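Local coordinates for protein halorhodopsin (Halobacterium salinarum, PDB 2JAF) that acts as a light-driven chloride pump of the archaeal membrane, a seven-helix protein with retinal as its chromophore, at residues A27-S32 against Q225-T230; A127-G132 against T181-S186. The protein carries 2 engineered substitutions. All blocks are in the same frame, centred on the assembly; numbering follows the deposited sequence.

Interaction 1: residues A27-S32 against Q225-T230; sequences ALLSSS and QSVGAT. Engineered in segment 225-230: A229 (natural residue Val).
L28 and L29 straddle the backbone of G228, where the two helices come so close that the CA atoms of L29 and G228 lie 4.0 Å apart. L28 holds CG anti to its backbone N (chi1 -179°), which lays the branch point against the G228 carbonyl carbon, CG to C 4.0 Å. From there CD2 runs on to the start of the helix and touches S226 OG at 4.1 Å. L29 has the same first torsion but serves the other flank: its CD1 meets V227 O at 3.8 Å, touches G228 CA, and lies against V227 CG2. G228 lets the leucines settle directly on main chain; a CB at this position would point toward helix 27-50 and crowd L28 CG. No hydrogen bond joins the two segments. Within 225-230, S226, the N-cap residue, accepts from A229 N with OG (3.0 Å); A229 itself is an engineered replacement of valine. An alanine in place of S226, lacking OG, would probably leave the A229 N-H without its capping acceptor and L28 CD2 without one of its neighbours. Around this apolar centre, S32 OG and S32 O bond to S231 and S235 of helix 227-255, and R103 of strand 101-104 packs on both L29 and V227. The contact thus joins the beginnings of the first and last transmembrane helices, beside the two-stranded sheet.

Interaction 2: residues A127-G132 against T181-S186; sequences ADVDLG and TDWAAS
V129 lies over the indole of W183, and this CH-pi contact is the chief meeting of side chains between the two segments. V129 CG1 stands 3.6 Å from the centroid of the W183 five-membered ring, 14° off the ring normal. While CG1 sits over the face, V129 CG2 lies farther along, above the NE1-CE2 bond of W183 and 4.0 Å from CE2. W183 carries CG anti to its carbonyl carbon, beside the backbone N (chi1 -80°), and from there the second torsion sets the turn of the ring.

Van der Waals contacts to main chain make up a second group. A127 CB packs against W183 O at 3.8 Å, and S186 CB fits against A127 O at 3.4 Å while also touching V129 CG1. The turn between helices 106-127 and 131-153 is shaped by D128, whose positive phi (49°) belongs to a Schellman motif closing the first of them.

Polar bonds form a third group. S186 OG gives its proton to D182 O at 2.8 Å, and S186 N reaches that oxygen from the opposite face of the carbonyl plane, so two bonds grip it. W183 NE1 and D182 OD2 both bond to S133 OG in helix 131-153, while D128 forms a salt bridge with R58.

No hydrogen bond joins the two segments themselves, and the contact between them is van der Waals and CH-pi; a polar tie lies close by at S133, just beyond 127-132. The serine hydroxyl of S186 is satisfied within its own helix, and S133 probably helps fix the rotation of the indole, so that its face stays presented to V129. D130 OD2 and D182 OD2, 5.2 Å apart, are likely to repel weakly and would add no cohesion.

Helix 27-50 opens the transmembrane bundle, and its first residues, 27-32, take part in interaction 1. The chain then passes through helix 58-82, the two-stranded sheet and helix 106-127 to reach 127-132. Helices 131-153 and 158-180 follow before 181-186 closes interaction 2, a loop of 48 intervening residues. After helix 193-216 the chain comes to 225-230, which completes interaction 1 across 192 residues. The smaller loop therefore lies wholly within the larger, and the two do not cross. Their centres are 39 Å apart, on opposite sides of the chain's centre: one ties helix 27-50 to helix 227-255, the other an interhelical turn to helix 182-190.

Interaction 1: residues A27-S32 against Q225-T230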
ATOM      1  N   ALA A  27     -20.186 -26.121  11.358  1.00 31.09           N
ATOM      2  CA  ALA A  27     -19.630 -25.785  12.668  1.00 31.75           C
ATOM      3  C   ALA A  27     -18.108 -25.825  12.696  1.00 31.35           C
ATOM      4  O   ALA A  27     -17.472 -24.994  13.343  1.00 30.90           O
ATOM      5  CB  ALA A  27     -20.194 -26.719  13.732  1.00 32.31           C
ATOM      6  N   LEU A  28     -17.527 -26.798  12.002  1.00 31.74           N
ATOM      7  CA  LEU A  28     -16.076 -26.924  11.956  1.00 30.56           C
ATOM      8  C   LEU A  28     -15.495 -25.634  11.384  1.00 29.60           C
ATOM      9  O   LEU A  28     -14.581 -25.040  11.954  1.00 30.35           O
ATOM     10  CB  LEU A  28     -15.675 -28.121  11.083  1.00 32.71           C
ATOM     11  CG  LEU A  28     -14.178 -28.418  10.928  1.00 33.87           C
ATOM     12  CD1 LEU A  28     -13.549 -28.654  12.296  1.00 33.62           C
ATOM     13  CD2 LEU A  28     -13.987 -29.640  10.038  1.00 35.08           C
ATOM     14  N   LEU A  29     -16.040 -25.198  10.257  1.00 27.90           N
ATOM     15  CA  LEU A  29     -15.589 -23.975   9.606  1.00 27.01           C
ATOM     16  C   LEU A  29     -15.855 -22.729  10.463  1.00 27.38           C
ATOM     17  O   LEU A  29     -14.956 -21.916  10.699  1.00 25.79           O
ATOM     18  CB  LEU A  29     -16.292 -23.832   8.253  1.00 26.41           C
ATOM     19  CG  LEU A  29     -15.917 -22.660   7.342  1.00 26.33           C
ATOM     20  CD1 LEU A  29     -14.434 -22.738   6.944  1.00 26.66           C
ATOM     21  CD2 LEU A  29     -16.798 -22.715   6.104  1.00 23.88           C
ATOM     22  N   SER A  30     -17.092 -22.581  10.928  1.00 27.15           N
ATOM     23  CA  SER A  30     -17.469 -21.429  11.741  1.00 26.80           C
ATOM     24  C   SER A  30     -16.612 -21.261  12.992  1.00 25.60           C
ATOM     25  O   SER A  30     -16.157 -20.156  13.292  1.00 24.46           O
ATOM     26  CB  SER A  30     -18.940 -21.531  12.151  1.00 27.68           C
ATOM     27  OG  SER A  30     -19.774 -21.502  11.009  1.00 32.42           O
ATOM     28  N   SER A  31     -16.395 -22.352  13.718  1.00 25.26           N
ATOM     29  CA  SER A  31     -15.604 -22.287  14.945  1.00 25.95           C
ATOM     30  C   SER A  31     -14.167 -21.813  14.720  1.00 24.48           C
ATOM     31  O   SER A  31     -13.615 -21.097  15.553  1.00 25.47           O
ATOM     32  CB  SER A  31     -15.610 -23.649  15.658  1.00 26.80           C
ATOM     33  OG  SER A  31     -15.182 -24.697  14.802  1.00 27.40           O
ATOM     34  N   SER A  32     -13.571 -22.198  13.596  1.00 24.92           N
ATOM     35  CA  SER A  32     -12.198 -21.803  13.290  1.00 22.86           C
ATOM     36  C   SER A  32     -12.067 -20.286  13.159  1.00 22.92           C
ATOM     37  O   SER A  32     -10.971 -19.734  13.285  1.00 23.60           O
ATOM     38  CB  SER A  32     -11.725 -22.468  11.992  1.00 24.17           C
ATOM     39  OG  SER A  32     -12.362 -21.899  10.861  1.00 22.17           O
ATOM     40  N   GLN A 225      -9.449 -32.114   1.342  1.00 26.96           N
ATOM     41  CA  GLN A 225     -10.502 -31.393   0.639  1.00 28.80           C
ATOM     42  C   GLN A 225     -11.494 -30.652   1.525  1.00 28.82           C
ATOM     43  O   GLN A 225     -12.424 -30.025   1.019  1.00 32.62           O
ATOM     44  CB  GLN A 225     -11.245 -32.358  -0.285  1.00 28.07           C
ATOM     45  CG  GLN A 225     -10.423 -32.739  -1.506  1.00 31.75           C
ATOM     46  CD  GLN A 225     -11.110 -33.749  -2.393  1.00 31.35           C
ATOM     47  OE1 GLN A 225     -12.333 -33.872  -2.380  1.00 34.38           O
ATOM     48  NE2 GLN A 225     -10.324 -34.471  -3.187  1.00 35.11           N
ATOM     49  N   SER A 226     -11.292 -30.712   2.837  1.00 28.12           N
ATOM     50  CA  SER A 226     -12.184 -30.040   3.779  1.00 27.96           C
ATOM     51  C   SER A 226     -11.797 -28.580   3.994  1.00 28.02           C
ATOM     52  O   SER A 226     -10.705 -28.286   4.481  1.00 28.55           O
ATOM     53  CB  SER A 226     -12.177 -30.776   5.124  1.00 26.44           C
ATOM     54  OG  SER A 226     -12.782 -29.997   6.145  1.00 27.98           O
ATOM     55  N   VAL A 227     -12.696 -27.668   3.627  1.00 27.18           N
ATOM     56  CA  VAL A 227     -12.442 -26.241   3.796  1.00 26.93           C
ATOM     57  C   VAL A 227     -12.396 -25.926   5.289  1.00 26.21           C
ATOM     58  O   VAL A 227     -11.634 -25.062   5.736  1.00 25.17           O
ATOM     59  CB  VAL A 227     -13.539 -25.388   3.099  1.00 29.88           C
ATOM     60  CG1 VAL A 227     -14.910 -25.679   3.710  1.00 28.42           C
ATOM     61  CG2 VAL A 227     -13.196 -23.907   3.211  1.00 31.48           C
ATOM     62  N   GLY A 228     -13.200 -26.644   6.064  1.00 24.37           N
ATOM     63  CA  GLY A 228     -13.202 -26.434   7.500  1.00 24.86           C
ATOM     64  C   GLY A 228     -11.852 -26.786   8.105  1.00 25.81           C
ATOM     65  O   GLY A 228     -11.364 -26.098   9.007  1.00 25.91           O
ATOM     66  N   ALA A 229     -11.242 -27.862   7.610  1.00 25.34           N
ATOM     67  CA  ALA A 229      -9.946 -28.302   8.114  1.00 25.53           C
ATOM     68  C   ALA A 229      -8.836 -27.332   7.714  1.00 26.06           C
ATOM     69  O   ALA A 229      -7.976 -26.991   8.530  1.00 27.36           O
ATOM     70  CB  ALA A 229      -9.634 -29.703   7.599  1.00 25.48           C
ATOM     71  N   THR A 230      -8.850 -26.898   6.460  1.00 25.44           N
ATOM     72  CA  THR A 230      -7.842 -25.958   5.973  1.00 26.89           C
ATOM     73  C   THR A 230      -7.936 -24.665   6.785  1.00 26.02           C
ATOM     74  O   THR A 230      -6.925 -24.074   7.165  1.00 25.30           O
ATOM     75  CB  THR A 230      -8.063 -25.634   4.475  1.00 27.80           C
ATOM     76  OG1 THR A 230      -7.987 -26.843   3.707  1.00 32.59           O
ATOM     77  CG2 THR A 230      -7.002 -24.665   3.974  1.00 30.08           C
TER

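Interaction 2: residues A127-G132 against T181-S186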
ATOM      1  N   ALA A 127      15.127  -5.074  16.570  1.00 35.35           N
ATOM      2  CA  ALA A 127      16.484  -5.312  16.098  1.00 35.55           C
ATOM      3  C   ALA A 127      17.173  -4.024  15.654  1.00 36.53           C
ATOM      4  O   ALA A 127      18.358  -4.029  15.332  1.00 35.86           O
ATOM      5  CB  ALA A 127      16.465  -6.314  14.952  1.00 35.36           C
ATOM      6  N   ASP A 128      16.425  -2.926  15.632  1.00 38.33           N
ATOM      7  CA  ASP A 128      16.967  -1.629  15.233  1.00 40.84           C
ATOM      8  C   ASP A 128      17.745  -1.724  13.919  1.00 41.45           C
ATOM      9  O   ASP A 128      18.923  -1.368  13.850  1.00 41.09           O
ATOM     10  CB  ASP A 128      17.879  -1.090  16.340  1.00 43.06           C
ATOM     11  CG  ASP A 128      18.282   0.351  16.112  1.00 45.30           C
ATOM     12  OD1 ASP A 128      17.380   1.188  15.896  1.00 45.97           O
ATOM     13  OD2 ASP A 128      19.495   0.645  16.155  1.00 47.52           O
ATOM     14  N   VAL A 129      17.071  -2.201  12.877  1.00 41.14           N
ATOM     15  CA  VAL A 129      17.688  -2.365  11.566  1.00 41.82           C
ATOM     16  C   VAL A 129      17.657  -1.075  10.756  1.00 43.27           C
ATOM     17  O   VAL A 129      17.009  -0.106  11.140  1.00 43.18           O
ATOM     18  CB  VAL A 129      16.967  -3.468  10.756  1.00 41.30           C
ATOM     19  CG1 VAL A 129      16.952  -4.769  11.548  1.00 40.87           C
ATOM     20  CG2 VAL A 129      15.549  -3.029  10.429  1.00 40.54           C
ATOM     21  N   ASP A 130      18.360  -1.069   9.628  1.00 45.91           N
ATOM     22  CA  ASP A 130      18.388   0.107   8.763  1.00 47.60           C
ATOM     23  C   ASP A 130      17.010   0.318   8.156  1.00 47.84           C
ATOM     24  O   ASP A 130      16.324  -0.643   7.808  1.00 48.21           O
ATOM     25  CB  ASP A 130      19.413  -0.076   7.641  1.00 50.27           C
ATOM     26  CG  ASP A 130      20.839  -0.116   8.151  1.00 52.52           C
ATOM     27  OD1 ASP A 130      21.275   0.874   8.777  1.00 54.01           O
ATOM     28  OD2 ASP A 130      21.525  -1.135   7.922  1.00 53.41           O
ATOM     29  N   LEU A 131      16.606   1.578   8.033  1.00 48.15           N
ATOM     30  CA  LEU A 131      15.308   1.910   7.459  1.00 48.37           C
ATOM     31  C   LEU A 131      15.209   1.367   6.037  1.00 47.44           C
ATOM     32  O   LEU A 131      14.144   0.928   5.603  1.00 47.58           O
ATOM     33  CB  LEU A 131      15.101   3.429   7.437  1.00 50.69           C
ATOM     34  CG  LEU A 131      15.178   4.207   8.755  1.00 52.90           C
ATOM     35  CD1 LEU A 131      14.275   3.542   9.787  1.00 53.52           C
ATOM     36  CD2 LEU A 131      16.620   4.258   9.255  1.00 52.81           C
ATOM     37  N   GLY A 132      16.328   1.403   5.318  1.00 45.88           N
ATOM     38  CA  GLY A 132      16.353   0.916   3.951  1.00 44.06           C
ATOM     39  C   GLY A 132      16.083  -0.573   3.872  1.00 43.12           C
ATOM     40  O   GLY A 132      15.374  -1.043   2.979  1.00 42.39           O
ATOM     41  N   THR A 181      20.613 -12.605   7.798  1.00 33.17           N
ATOM     42  CA  THR A 181      21.801 -11.791   7.577  1.00 32.68           C
ATOM     43  C   THR A 181      21.869 -10.459   8.326  1.00 32.90           C
ATOM     44  O   THR A 181      22.123 -10.443   9.530  1.00 31.99           O
ATOM     45  CB  THR A 181      22.045 -11.546   6.057  1.00 33.29           C
ATOM     46  OG1 THR A 181      20.896 -10.929   5.462  1.00 32.87           O
ATOM     47  CG2 THR A 181      22.330 -12.863   5.350  1.00 31.60           C
ATOM     48  N   ASP A 182      21.639  -9.348   7.629  1.00 33.39           N
ATOM     49  CA  ASP A 182      21.751  -8.031   8.254  1.00 33.87           C
ATOM     50  C   ASP A 182      20.863  -7.731   9.462  1.00 32.95           C
ATOM     51  O   ASP A 182      21.278  -6.993  10.352  1.00 32.99           O
ATOM     52  CB  ASP A 182      21.590  -6.930   7.199  1.00 37.42           C
ATOM     53  CG  ASP A 182      20.214  -6.902   6.588  1.00 38.82           C
ATOM     54  OD1 ASP A 182      19.737  -7.966   6.147  1.00 42.49           O
ATOM     55  OD2 ASP A 182      19.614  -5.810   6.542  1.00 42.87           O
ATOM     56  N   TRP A 183      19.658  -8.289   9.513  1.00 31.94           N
ATOM     57  CA  TRP A 183      18.789  -8.044  10.660  1.00 31.58           C
ATOM     58  C   TRP A 183      19.375  -8.684  11.918  1.00 31.92           C
ATOM     59  O   TRP A 183      19.183  -8.183  13.026  1.00 32.77           O
ATOM     60  CB  TRP A 183      17.379  -8.591  10.400  1.00 29.33           C
ATOM     61  CG  TRP A 183      16.537  -7.678   9.554  1.00 28.64           C
ATOM     62  CD1 TRP A 183      16.957  -6.918   8.498  1.00 30.16           C
ATOM     63  CD2 TRP A 183      15.125  -7.462   9.665  1.00 27.32           C
ATOM     64  NE1 TRP A 183      15.895  -6.247   7.947  1.00 28.17           N
ATOM     65  CE2 TRP A 183      14.758  -6.562   8.641  1.00 27.35           C
ATOM     66  CE3 TRP A 183      14.133  -7.944  10.528  1.00 26.68           C
ATOM     67  CZ2 TRP A 183      13.441  -6.131   8.456  1.00 27.99           C
ATOM     68  CZ3 TRP A 183      12.823  -7.517  10.345  1.00 24.52           C
ATOM     69  CH2 TRP A 183      12.489  -6.619   9.317  1.00 28.23           C
ATOM     70  N   ALA A 184      20.097  -9.787  11.739  1.00 32.79           N
ATOM     71  CA  ALA A 184      20.718 -10.486  12.862  1.00 33.38           C
ATOM     72  C   ALA A 184      21.936  -9.718  13.362  1.00 34.36           C
ATOM     73  O   ALA A 184      22.184  -9.645  14.568  1.00 34.60           O
ATOM     74  CB  ALA A 184      21.123 -11.891  12.446  1.00 33.20           C
ATOM     75  N   ALA A 185      22.696  -9.151  12.430  1.00 35.52           N
ATOM     76  CA  ALA A 185      23.883  -8.385  12.784  1.00 35.96           C
ATOM     77  C   ALA A 185      23.467  -7.101  13.489  1.00 36.77           C
ATOM     78  O   ALA A 185      24.171  -6.607  14.369  1.00 37.08           O
ATOM     79  CB  ALA A 185      24.692  -8.064  11.534  1.00 36.93           C
ATOM     80  N   SER A 186      22.316  -6.565  13.100  1.00 37.01           N
ATOM     81  CA  SER A 186      21.812  -5.344  13.708  1.00 37.65           C
ATOM     82  C   SER A 186      21.368  -5.605  15.144  1.00 38.35           C
ATOM     83  O   SER A 186      21.649  -4.812  16.041  1.00 37.05           O
ATOM     84  CB  SER A 186      20.649  -4.788  12.891  1.00 37.80           C
ATOM     85  OG  SER A 186      21.087  -4.436  11.588  1.00 39.43           O
TER